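Local coordinates for protein fimbrial subunit CupB6 (Pseudomonas aeruginosa, PDB 5CYL) that serves as the adhesive tip subunit of a chaperone-usher pilus, probably attaching the bacterium to surfaces or partners during biofilm formation, at residues T30-V35 with G71-V76; K227-V232 with A281-V286; D260-A265 with S274-G279; N289-Q294 with P304-G309. All coordinates share one frame; numbering follows the deposited sequence.

Interaction 1. Residues T30-V35 with G71-V76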
loop_
_atom_site.group_PDB
_atom_site.type_symbol
_atom_site.label_atom_id
_atom_site.label_comp_id
_atom_site.label_asym_id
_atom_site.label_seq_id
_atom_site.Cartn_x
_atom_site.Cartn_y
_atom_site.Cartn_z
ATOM N N THR A 30 10.073 -6.512 4.371
ATOM C CA THR A 30 10.252 -5.323 5.177
ATOM C C THR A 30 9.928 -5.552 6.669
ATOM O O THR A 30 8.904 -6.109 7.013
ATOM C CB THR A 30 9.383 -4.192 4.643
ATOM O OG1 THR A 30 9.694 -3.945 3.279
ATOM C CG2 THR A 30 9.588 -2.928 5.489
ATOM N N ALA A 31 10.817 -5.100 7.540
ATOM C CA ALA A 31 10.652 -5.308 8.985
ATOM C C ALA A 31 9.770 -4.223 9.610
ATOM O O ALA A 31 9.734 -3.073 9.131
ATOM C CB ALA A 31 12.022 -5.325 9.661
ATOM N N LYS A 32 9.116 -4.554 10.711
ATOM C CA LYS A 32 8.387 -3.550 11.477
ATOM C C LYS A 32 9.318 -2.466 11.981
ATOM O O LYS A 32 10.371 -2.770 12.481
ATOM C CB LYS A 32 7.730 -4.203 12.669
ATOM C CG LYS A 32 6.403 -4.819 12.315
ATOM C CD LYS A 32 5.514 -4.891 13.514
ATOM C CE LYS A 32 5.653 -6.244 14.158
ATOM N NZ LYS A 32 5.434 -5.961 15.589
ATOM N N GLY A 33 8.904 -1.203 11.906
ATOM C CA GLY A 33 9.730 -0.095 12.366
ATOM C C GLY A 33 10.502 0.532 11.247
ATOM O O GLY A 33 11.221 1.494 11.471
ATOM N N THR A 34 10.378 -0.001 10.047
ATOM C CA THR A 34 11.154 0.522 8.917
ATOM C C THR A 34 10.578 1.847 8.425
ATOM O O THR A 34 9.378 2.042 8.437
ATOM C CB THR A 34 11.241 -0.513 7.759
ATOM O OG1 THR A 34 11.985 -1.648 8.194
ATOM C CG2 THR A 34 11.910 0.063 6.557
ATOM N N VAL A 35 11.442 2.719 7.940
ATOM C CA VAL A 35 11.011 3.995 7.428
ATOM C C VAL A 35 10.775 3.901 5.941
ATOM O O VAL A 35 11.711 3.838 5.183
ATOM C CB VAL A 35 12.057 5.126 7.721
ATOM C CG1 VAL A 35 11.635 6.435 7.044
ATOM C CG2 VAL A 35 12.204 5.363 9.222
ATOM N N GLY A 71 2.404 6.206 19.581
ATOM C CA GLY A 71 2.129 4.927 18.942
ATOM C C GLY A 71 3.413 4.139 18.803
ATOM O O GLY A 71 4.468 4.602 19.285
ATOM N N PRO A 72 3.342 2.950 18.171
ATOM C CA PRO A 72 4.562 2.248 17.845
ATOM C C PRO A 72 5.622 3.106 17.209
ATOM O O PRO A 72 5.350 3.860 16.302
ATOM C CB PRO A 72 4.109 1.238 16.817
ATOM C CG PRO A 72 2.701 0.970 17.102
ATOM C CD PRO A 72 2.139 2.191 17.758
ATOM N N TYR A 73 6.852 2.944 17.667
ATOM C CA TYR A 73 8.040 3.656 17.105
ATOM C C TYR A 73 7.932 5.177 17.128
ATOM O O TYR A 73 8.400 5.866 16.218
ATOM C CB TYR A 73 8.365 3.132 15.701
ATOM C CG TYR A 73 8.264 1.632 15.660
ATOM C CD1 TYR A 73 9.323 0.833 16.099
ATOM C CD2 TYR A 73 7.099 1.002 15.209
ATOM C CE1 TYR A 73 9.242 -0.545 16.057
ATOM C CE2 TYR A 73 7.006 -0.383 15.174
ATOM C CZ TYR A 73 8.074 -1.150 15.614
ATOM O OH TYR A 73 7.988 -2.520 15.548
ATOM N N GLY A 74 7.297 5.674 18.177
ATOM C CA GLY A 74 7.173 7.102 18.406
ATOM C C GLY A 74 6.345 7.754 17.325
ATOM O O GLY A 74 6.549 8.920 16.973
ATOM N N THR A 75 5.364 7.019 16.832
ATOM C CA THR A 75 4.504 7.551 15.770
ATOM C C THR A 75 3.106 7.894 16.251
ATOM O O THR A 75 2.672 7.396 17.282
ATOM C CB THR A 75 4.424 6.587 14.570
ATOM O OG1 THR A 75 4.023 5.300 15.025
ATOM C CG2 THR A 75 5.789 6.475 13.894
ATOM N N VAL A 76 2.441 8.742 15.492
ATOM C CA VAL A 76 1.010 9.004 15.682
ATOM C C VAL A 76 0.365 8.291 14.494
ATOM O O VAL A 76 0.869 8.359 13.365
ATOM C CB VAL A 76 0.632 10.500 15.647
ATOM C CG1 VAL A 76 1.294 11.221 16.781
ATOM C CG2 VAL A 76 0.993 11.113 14.303
#
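G33 and Y73 bring their CA atoms to 6.3 Å where two loops meet, G33 as the third residue of a type II beta turn running from A31 to T34 and Y73 within a tight turn that spans G71 to T75. The CB of Y73 points at the other loop, and with CG anti to the carbonyl carbon (chi1 -43°) the ring lies flat under G33, whose CA sits 3.6 Å from the ring centroid and only 6° off the ring normal. This is a CH-pi contact made by a backbone carbon. Glycine suits the place twice over, since its positive phi is the one a type II turn needs here and its bare CA lets the ring come close. G71 is opposed by both G74 and T75, a G1 beta bulge that follows Y73 and leads into the strand starting at V76. Beyond the ring, the hydroxyl of Y73 comes up to K32; the two side chains cross at about a right angle, CB of K32 being nearest to OH of Y73. Within the turn, A31 O takes two bonds from T34, one from N and one from OG1, the latter at 2.8 Å.

Interaction 2. Residues K227-V232 with A281-V286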
loop_
_atom_site.group_PDB
_atom_site.type_symbol
_atom_site.label_atom_id
_atom_site.label_comp_id
_atom_site.label_asym_id
_atom_site.label_seq_id
_atom_site.Cartn_x
_atom_site.Cartn_y
_atom_site.Cartn_z
ATOM N N LYS A 227 -12.277 -46.250 -25.623
ATOM C CA LYS A 227 -11.994 -47.491 -24.859
ATOM C C LYS A 227 -11.225 -47.139 -23.575
ATOM O O LYS A 227 -11.370 -47.774 -22.550
ATOM C CB LYS A 227 -11.256 -48.545 -25.721
ATOM N N ASN A 228 -10.476 -46.043 -23.633
ATOM C CA ASN A 228 -9.723 -45.522 -22.462
ATOM C C ASN A 228 -10.558 -44.972 -21.298
ATOM O O ASN A 228 -10.016 -44.712 -20.249
ATOM C CB ASN A 228 -8.682 -44.471 -22.890
ATOM C CG ASN A 228 -7.489 -45.075 -23.617
ATOM O OD1 ASN A 228 -7.347 -46.289 -23.757
ATOM N ND2 ASN A 228 -6.612 -44.208 -24.083
ATOM N N PHE A 229 -11.859 -44.807 -21.487
ATOM C CA PHE A 229 -12.741 -44.317 -20.430
ATOM C C PHE A 229 -13.807 -45.343 -20.112
ATOM O O PHE A 229 -14.977 -45.123 -20.455
ATOM C CB PHE A 229 -13.490 -43.042 -20.852
ATOM C CG PHE A 229 -12.628 -41.940 -21.333
ATOM C CD1 PHE A 229 -12.302 -41.837 -22.673
ATOM C CD2 PHE A 229 -12.174 -40.976 -20.455
ATOM C CE1 PHE A 229 -11.512 -40.792 -23.128
ATOM C CE2 PHE A 229 -11.384 -39.919 -20.902
ATOM C CZ PHE A 229 -11.070 -39.817 -22.244
ATOM N N PRO A 230 -13.428 -46.464 -19.492
ATOM C CA PRO A 230 -14.423 -47.513 -19.313
ATOM C C PRO A 230 -15.523 -47.074 -18.401
ATOM O O PRO A 230 -16.650 -47.399 -18.663
ATOM C CB PRO A 230 -13.646 -48.665 -18.672
ATOM C CG PRO A 230 -12.396 -48.055 -18.135
ATOM C CD PRO A 230 -12.089 -46.914 -19.086
ATOM N N ARG A 231 -15.221 -46.307 -17.364
ATOM C CA ARG A 231 -16.242 -45.926 -16.379
ATOM C C ARG A 231 -16.468 -44.432 -16.385
ATOM O O ARG A 231 -15.548 -43.698 -16.723
ATOM C CB ARG A 231 -15.833 -46.372 -14.987
ATOM C CG ARG A 231 -15.484 -47.830 -14.864
ATOM C CD ARG A 231 -15.387 -48.291 -13.393
ATOM N NE ARG A 231 -15.819 -49.710 -13.184
ATOM C CZ ARG A 231 -15.646 -50.440 -12.062
ATOM N NH1 ARG A 231 -15.039 -49.926 -10.995
ATOM N NH2 ARG A 231 -16.079 -51.704 -12.010
ATOM N N VAL A 232 -17.642 -43.963 -16.011
ATOM C CA VAL A 232 -17.863 -42.535 -15.904
ATOM C C VAL A 232 -16.882 -42.004 -14.868
ATOM O O VAL A 232 -16.518 -42.737 -13.962
ATOM C CB VAL A 232 -19.312 -42.228 -15.495
ATOM C CG1 VAL A 232 -19.462 -40.796 -15.043
ATOM C CG2 VAL A 232 -20.254 -42.498 -16.640
ATOM N N ALA A 281 -19.197 -36.318 -27.791
ATOM C CA ALA A 281 -20.290 -36.226 -26.821
ATOM C C ALA A 281 -20.035 -37.048 -25.553
ATOM O O ALA A 281 -19.379 -38.078 -25.584
ATOM C CB ALA A 281 -21.610 -36.611 -27.465
ATOM N N GLY A 282 -20.560 -36.543 -24.437
ATOM C CA GLY A 282 -20.492 -37.215 -23.123
ATOM C C GLY A 282 -19.163 -37.046 -22.410
ATOM O O GLY A 282 -18.800 -37.857 -21.562
ATOM N N PHE A 283 -18.444 -35.996 -22.777
ATOM C CA PHE A 283 -17.155 -35.718 -22.205
ATOM C C PHE A 283 -17.067 -34.274 -21.824
ATOM O O PHE A 283 -17.768 -33.429 -22.371
ATOM C CB PHE A 283 -16.031 -36.049 -23.197
ATOM C CG PHE A 283 -15.896 -37.510 -23.472
ATOM C CD1 PHE A 283 -16.689 -38.126 -24.427
ATOM C CD2 PHE A 283 -14.987 -38.274 -22.758
ATOM C CE1 PHE A 283 -16.571 -39.486 -24.659
ATOM C CE2 PHE A 283 -14.861 -39.644 -22.967
ATOM C CZ PHE A 283 -15.646 -40.250 -23.932
ATOM N N GLY A 284 -16.163 -34.005 -20.908
ATOM C CA GLY A 284 -15.882 -32.651 -20.529
ATOM C C GLY A 284 -14.427 -32.507 -20.234
ATOM O O GLY A 284 -13.663 -33.486 -20.336
ATOM N N ILE A 285 -14.040 -31.308 -19.822
ATOM C CA ILE A 285 -12.661 -31.054 -19.402
ATOM C C ILE A 285 -12.600 -30.688 -17.898
ATOM O O ILE A 285 -13.418 -29.905 -17.412
ATOM C CB ILE A 285 -12.074 -29.946 -20.257
ATOM C CG1 ILE A 285 -11.885 -30.446 -21.666
ATOM C CG2 ILE A 285 -10.729 -29.529 -19.732
ATOM C CD1 ILE A 285 -11.688 -29.342 -22.650
ATOM N N VAL A 286 -11.663 -31.272 -17.159
ATOM C CA VAL A 286 -11.437 -30.842 -15.772
ATOM C C VAL A 286 -10.064 -30.188 -15.590
ATOM O O VAL A 286 -9.077 -30.705 -16.084
ATOM C CB VAL A 286 -11.612 -31.983 -14.754
ATOM C CG1 VAL A 286 -13.083 -32.275 -14.557
ATOM C CG2 VAL A 286 -10.881 -33.217 -15.190
#
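F229 and F283 carry the whole contact, each burying a similar small patch on the other. They meet edge to face: the rim of F283 is directed at the flat of F229, with centroids 4.8 Å apart and planes at 68°. CE2 of F283 stands 3.3 Å above the plane of the F229 ring, over its centre, so that it lies close to every carbon of that ring; the shortest of these approaches is 3.4 Å, from CE2 of F283 to CD1 of F229. CZ of F283 follows behind, also nearest CD1 of F229. In such a T-shaped pair the slightly positive C-H rim of one ring faces the electron-rich flat of the other, which suits two phenylalanines in a buried, apolar setting.

The two rings belong to the hydrophobic core of an immunoglobulin-like beta sandwich of the fimbrial type. F283 begins strand 283-289, while F229 hangs from the loop that follows strand 215-225, and the CB of F229 points toward strand 283-289. F283 starts off to one side of the loop, and its chi1 of -68°, with CG anti to the carbonyl carbon, brings the ring edge round to F229. V224 packs on F229, whereas L226, L275 and I360 also pack against F283. R322 donates a hydrogen bond from NH1 to the backbone O of F229, tying the loop to strand 311-322.

Interaction 3. Residues D260-A265 with S274-G279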
loop_
_atom_site.group_PDB
_atom_site.type_symbol
_atom_site.label_atom_id
_atom_site.label_comp_id
_atom_site.label_asym_id
_atom_site.label_seq_id
_atom_site.Cartn_x
_atom_site.Cartn_y
_atom_site.Cartn_z
ATOM N N ASP A 260 -16.876 -20.453 -18.336
ATOM C CA ASP A 260 -16.915 -21.291 -19.529
ATOM C C ASP A 260 -17.268 -20.372 -20.693
ATOM O O ASP A 260 -18.216 -19.611 -20.587
ATOM C CB ASP A 260 -17.967 -22.386 -19.366
ATOM C CG ASP A 260 -17.938 -23.414 -20.513
ATOM O OD1 ASP A 260 -17.258 -23.170 -21.527
ATOM O OD2 ASP A 260 -18.588 -24.465 -20.388
ATOM N N LYS A 261 -16.522 -20.413 -21.785
ATOM C CA LYS A 261 -16.819 -19.490 -22.880
ATOM C C LYS A 261 -18.154 -19.790 -23.487
ATOM O O LYS A 261 -18.807 -18.889 -23.936
ATOM C CB LYS A 261 -15.753 -19.502 -23.962
ATOM C CG LYS A 261 -16.186 -18.828 -25.266
ATOM C CD LYS A 261 -15.072 -17.972 -25.853
ATOM C CE LYS A 261 -15.487 -17.462 -27.231
ATOM N NZ LYS A 261 -14.332 -17.438 -28.159
ATOM N N TYR A 262 -18.563 -21.050 -23.463
ATOM C CA TYR A 262 -19.814 -21.465 -24.080
ATOM C C TYR A 262 -21.040 -21.549 -23.177
ATOM O O TYR A 262 -22.137 -21.702 -23.640
ATOM C CB TYR A 262 -19.580 -22.783 -24.830
ATOM C CG TYR A 262 -18.387 -22.671 -25.766
ATOM C CD1 TYR A 262 -18.359 -21.675 -26.745
ATOM C CD2 TYR A 262 -17.286 -23.517 -25.649
ATOM C CE1 TYR A 262 -17.285 -21.513 -27.590
ATOM C CE2 TYR A 262 -16.196 -23.369 -26.499
ATOM C CZ TYR A 262 -16.213 -22.365 -27.470
ATOM O OH TYR A 262 -15.185 -22.176 -28.347
ATOM N N VAL A 263 -20.872 -21.472 -21.877
ATOM C CA VAL A 263 -22.001 -21.551 -20.946
ATOM C C VAL A 263 -22.086 -20.312 -20.069
ATOM O O VAL A 263 -21.113 -19.969 -19.405
ATOM C CB VAL A 263 -21.867 -22.817 -20.092
ATOM C CG1 VAL A 263 -22.662 -22.705 -18.811
ATOM C CG2 VAL A 263 -22.272 -24.026 -20.921
ATOM N N SER A 264 -23.231 -19.632 -20.083
ATOM C CA SER A 264 -23.447 -18.442 -19.235
ATOM C C SER A 264 -24.147 -18.729 -17.877
ATOM O O SER A 264 -23.719 -18.207 -16.860
ATOM C CB SER A 264 -24.193 -17.373 -20.011
ATOM O OG SER A 264 -25.541 -17.764 -20.108
ATOM N N ALA A 265 -25.182 -19.561 -17.881
ATOM C CA ALA A 265 -25.897 -19.984 -16.665
ATOM C C ALA A 265 -25.064 -20.812 -15.651
ATOM O O ALA A 265 -24.161 -21.555 -16.045
ATOM C CB ALA A 265 -27.127 -20.771 -17.063
ATOM N N SER A 274 -17.252 -27.386 -20.479
ATOM C CA SER A 274 -18.029 -27.957 -21.577
ATOM C C SER A 274 -17.176 -28.088 -22.826
ATOM O O SER A 274 -16.265 -27.304 -23.018
ATOM C CB SER A 274 -19.226 -27.035 -21.863
ATOM O OG SER A 274 -19.178 -26.400 -23.150
ATOM N N LEU A 275 -17.512 -29.031 -23.698
ATOM C CA LEU A 275 -16.881 -29.090 -25.032
ATOM C C LEU A 275 -17.697 -28.239 -26.020
ATOM O O LEU A 275 -18.916 -28.139 -25.862
ATOM C CB LEU A 275 -16.757 -30.520 -25.538
ATOM C CG LEU A 275 -15.923 -31.533 -24.756
ATOM C CD1 LEU A 275 -15.965 -32.854 -25.500
ATOM C CD2 LEU A 275 -14.471 -31.123 -24.489
ATOM N N LYS A 276 -17.032 -27.594 -26.989
ATOM C CA LYS A 276 -17.726 -26.880 -28.073
ATOM C C LYS A 276 -18.600 -27.907 -28.800
ATOM O O LYS A 276 -18.169 -29.044 -29.043
ATOM C CB LYS A 276 -16.746 -26.228 -29.046
ATOM C CG LYS A 276 -17.446 -25.246 -29.976
ATOM C CD LYS A 276 -16.504 -24.362 -30.786
ATOM C CE LYS A 276 -17.279 -23.126 -31.283
ATOM N NZ LYS A 276 -16.518 -21.879 -31.624
ATOM N N SER A 277 -19.826 -27.540 -29.161
ATOM C CA SER A 277 -20.756 -28.571 -29.654
ATOM C C SER A 277 -20.529 -28.940 -31.134
ATOM O O SER A 277 -19.850 -28.217 -31.851
ATOM C CB SER A 277 -22.195 -28.136 -29.443
ATOM O OG SER A 277 -22.509 -27.092 -30.344
ATOM N N GLY A 278 -21.048 -30.089 -31.542
ATOM C CA GLY A 278 -20.826 -30.601 -32.877
ATOM C C GLY A 278 -19.579 -31.447 -33.000
ATOM O O GLY A 278 -19.027 -31.570 -34.075
ATOM N N GLY A 279 -19.131 -32.030 -31.898
ATOM C CA GLY A 279 -17.942 -32.856 -31.898
ATOM C C GLY A 279 -18.162 -34.099 -31.082
ATOM O O GLY A 279 -19.077 -34.842 -31.359
#
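D260 divides its carboxylate between two backbone amides on different sides of the contact, and neither amide lies in the carboxylate plane. OD2 accepts from N of S274 at 3.2 Å, with an N-H...acceptor angle of 150° and the donor 46° out of the plane. OD1 accepts from N of Y262, two residues on, at 3.2 Å and from still higher above the plane. CG of D260 stands anti to its own N (chi1 -173°), an orientation that sends the carboxylate across to the returning end of the same loop. An aspartate suits this place because its short chain carries two acceptors, one for each end of the loop, and the two N-H groups would partly offset the charge of this buried carboxylate.

Y262 supplies most of the apolar contact. Its ring is held between two lysine chains: CG of K276 lies 4.0 Å above one face and CG of K261 3.7 Å above the opposite one, both displaced from the centre. The K276 chain is extended beyond CG and runs obliquely over the ring to the phenol, so that its CD is 3.5 Å from OH of Y262. The NZ atoms of K261 and K276 stay 6.0 Å apart, while the methylenes cover the ring. S274 OG approaches the ring from its edge. Backbone hydrogen bonds tie K261 to A337 and K276 to D335, fastening both ends of the loop to strand 332-343. The OD1 bond makes an Asx turn, which here turns the chain away from the end of strand 255-260 at the margin of the fimbrial immunoglobulin-like domain.

Interaction 4. Residues N289-Q294 with P304-G309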
loop_
_atom_site.group_PDB
_atom_site.type_symbol
_atom_site.label_atom_id
_atom_site.label_comp_id
_atom_site.label_asym_id
_atom_site.label_seq_id
_atom_site.Cartn_x
_atom_site.Cartn_y
_atom_site.Cartn_z
ATOM N N ASN A 289 -6.239 -27.188 -9.809
ATOM C CA ASN A 289 -5.439 -26.118 -9.208
ATOM C C ASN A 289 -4.299 -26.771 -8.423
ATOM O O ASN A 289 -4.525 -27.540 -7.499
ATOM C CB ASN A 289 -6.332 -25.219 -8.337
ATOM C CG ASN A 289 -5.571 -24.145 -7.547
ATOM O OD1 ASN A 289 -4.423 -24.324 -7.110
ATOM N ND2 ASN A 289 -6.233 -23.034 -7.324
ATOM N N GLY A 290 -3.071 -26.448 -8.824
ATOM C CA GLY A 290 -1.872 -27.049 -8.246
ATOM C C GLY A 290 -1.681 -26.699 -6.789
ATOM O O GLY A 290 -1.219 -27.538 -6.002
ATOM N N LEU A 291 -2.046 -25.464 -6.432
ATOM C CA LEU A 291 -1.863 -24.977 -5.053
ATOM C C LEU A 291 -2.871 -25.629 -4.099
ATOM O O LEU A 291 -2.516 -26.268 -3.113
ATOM C CB LEU A 291 -1.986 -23.467 -5.020
ATOM C CG LEU A 291 -1.213 -22.741 -6.128
ATOM C CD1 LEU A 291 -1.678 -21.306 -6.180
ATOM C CD2 LEU A 291 0.291 -22.792 -5.947
ATOM N N ASP A 292 -4.150 -25.495 -4.406
ATOM C CA ASP A 292 -5.138 -26.000 -3.464
ATOM C C ASP A 292 -5.483 -27.442 -3.750
ATOM O O ASP A 292 -6.035 -28.103 -2.904
ATOM C CB ASP A 292 -6.351 -25.089 -3.273
ATOM C CG ASP A 292 -7.223 -24.984 -4.468
ATOM O OD1 ASP A 292 -7.001 -25.729 -5.431
ATOM O OD2 ASP A 292 -8.188 -24.175 -4.471
ATOM N N GLN A 293 -5.070 -27.944 -4.909
ATOM C CA GLN A 293 -5.276 -29.347 -5.268
ATOM C C GLN A 293 -6.728 -29.681 -5.581
ATOM O O GLN A 293 -7.101 -30.823 -5.542
ATOM C CB GLN A 293 -4.703 -30.289 -4.195
ATOM C CG GLN A 293 -3.193 -30.193 -4.165
ATOM C CD GLN A 293 -2.531 -31.048 -5.251
ATOM O OE1 GLN A 293 -2.515 -32.266 -5.144
ATOM N NE2 GLN A 293 -1.981 -30.418 -6.276
ATOM N N GLN A 294 -7.540 -28.681 -5.872
ATOM C CA GLN A 294 -8.957 -28.891 -6.118
ATOM C C GLN A 294 -9.230 -28.499 -7.541
ATOM O O GLN A 294 -8.529 -27.655 -8.088
ATOM C CB GLN A 294 -9.810 -28.065 -5.156
ATOM C CG GLN A 294 -9.427 -28.218 -3.697
ATOM C CD GLN A 294 -9.685 -29.585 -3.169
ATOM O OE1 GLN A 294 -10.770 -30.097 -3.346
ATOM N NE2 GLN A 294 -8.680 -30.205 -2.559
ATOM N N PRO A 304 -6.873 -17.344 -5.326
ATOM C CA PRO A 304 -5.642 -16.618 -5.097
ATOM C C PRO A 304 -4.456 -17.203 -5.876
ATOM O O PRO A 304 -4.399 -18.410 -6.139
ATOM C CB PRO A 304 -5.421 -16.794 -3.582
ATOM C CG PRO A 304 -6.028 -18.106 -3.273
ATOM C CD PRO A 304 -7.278 -18.098 -4.123
ATOM N N MET A 305 -3.513 -16.337 -6.230
ATOM C CA MET A 305 -2.339 -16.751 -6.982
ATOM C C MET A 305 -1.098 -16.778 -6.115
ATOM O O MET A 305 -0.982 -16.019 -5.172
ATOM C CB MET A 305 -2.129 -15.840 -8.187
ATOM C CG MET A 305 -3.265 -15.879 -9.152
ATOM S SD MET A 305 -3.144 -14.669 -10.452
ATOM C CE MET A 305 -1.779 -15.315 -11.435
ATOM N N ARG A 306 -0.171 -17.652 -6.488
ATOM C CA ARG A 306 1.083 -17.763 -5.791
ATOM C C ARG A 306 2.018 -16.593 -6.198
ATOM O O ARG A 306 2.018 -16.170 -7.380
ATOM C CB ARG A 306 1.713 -19.091 -6.095
ATOM C CG ARG A 306 3.178 -19.153 -5.706
ATOM C CD ARG A 306 3.763 -20.523 -5.971
ATOM N NE ARG A 306 3.646 -20.894 -7.376
ATOM C CZ ARG A 306 3.878 -22.116 -7.837
ATOM N NH1 ARG A 306 3.757 -22.348 -9.120
ATOM N NH2 ARG A 306 4.193 -23.114 -7.020
ATOM N N ARG A 307 2.770 -16.068 -5.231
ATOM C CA ARG A 307 3.715 -14.994 -5.514
ATOM C C ARG A 307 5.123 -15.511 -5.460
ATOM O O ARG A 307 5.524 -16.074 -4.456
ATOM C CB ARG A 307 3.546 -13.841 -4.570
ATOM C CG ARG A 307 2.299 -13.016 -4.841
ATOM C CD ARG A 307 2.328 -12.181 -6.133
ATOM N NE ARG A 307 3.690 -11.833 -6.542
ATOM C CZ ARG A 307 4.336 -10.709 -6.262
ATOM N NH1 ARG A 307 3.735 -9.776 -5.550
ATOM N NH2 ARG A 307 5.582 -10.489 -6.697
ATOM N N VAL A 308 5.869 -15.383 -6.551
ATOM C CA VAL A 308 7.286 -15.776 -6.580
ATOM C C VAL A 308 8.096 -14.690 -7.295
ATOM O O VAL A 308 7.792 -14.340 -8.432
ATOM C CB VAL A 308 7.517 -17.108 -7.292
ATOM C CG1 VAL A 308 8.670 -17.816 -6.620
ATOM C CG2 VAL A 308 6.288 -17.989 -7.267
ATOM N N GLY A 309 9.092 -14.107 -6.618
ATOM C CA GLY A 309 9.809 -12.946 -7.164
ATOM C C GLY A 309 8.857 -11.837 -7.587
ATOM O O GLY A 309 7.971 -11.492 -6.859
HETATM O O HOH W 1 -5.273 -20.840 -5.071
#
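R306 crosses L291 at a slant on the surface of the immunoglobulin-like fimbrial domain, where an Asx motif opens the loop after strand 283-289, beside strand 299-308. From CB outward, the arginine keeps in touch with one methyl. CB of R306 is 4.0 Å from CD2 of L291 and nearly as close to CD1. CG stands anti to N of R306, and CD is 4.1 Å from CD2 of L291; the bend at chi3 (59°) then turns NE and the guanidinium over that methyl. CD2 sits 3.8 Å above the guanidinium plane, displaced from its centre, at about 4.1 Å from each of NE, CZ and NH2 of R306. NH1 makes a salt bridge with D313, so the charge is met by the next strand while the flat face rests on a hydrocarbon. An arginine suits this exposed position because it can do both, and a branched leucine offers CD1 as well, near N of R306. N289 OD1 accepts from N of D292 and, weakly, from N of L291. The polar link between loop and strand is one water, which donates to O of P304 at 2.8 Å and accepts from ND2 of N289 at 3.3 Å.

In the fold
Interaction 1 stands apart, in the N-terminal half of this elongated chain, its centre 58 Å from that of interaction 2; interactions 2, 3 and 4 share the fimbrial domain and its mixed sheet. Among the four, only interaction 2 is buried in the core, and it is purely aromatic. The others are surface contacts: loop with loop in interaction 1, a glycine on a ring; the two ends of one loop in 3, with lysine methylenes and a shared carboxylate; loop with strand in 4, a leucine under an arginine with a bridging water. In sequence, interaction 3 falls between the two segments of interaction 2, and L275 packs on F283 and I285. Strand 283-289 starts in interaction 2 and ends in interaction 4.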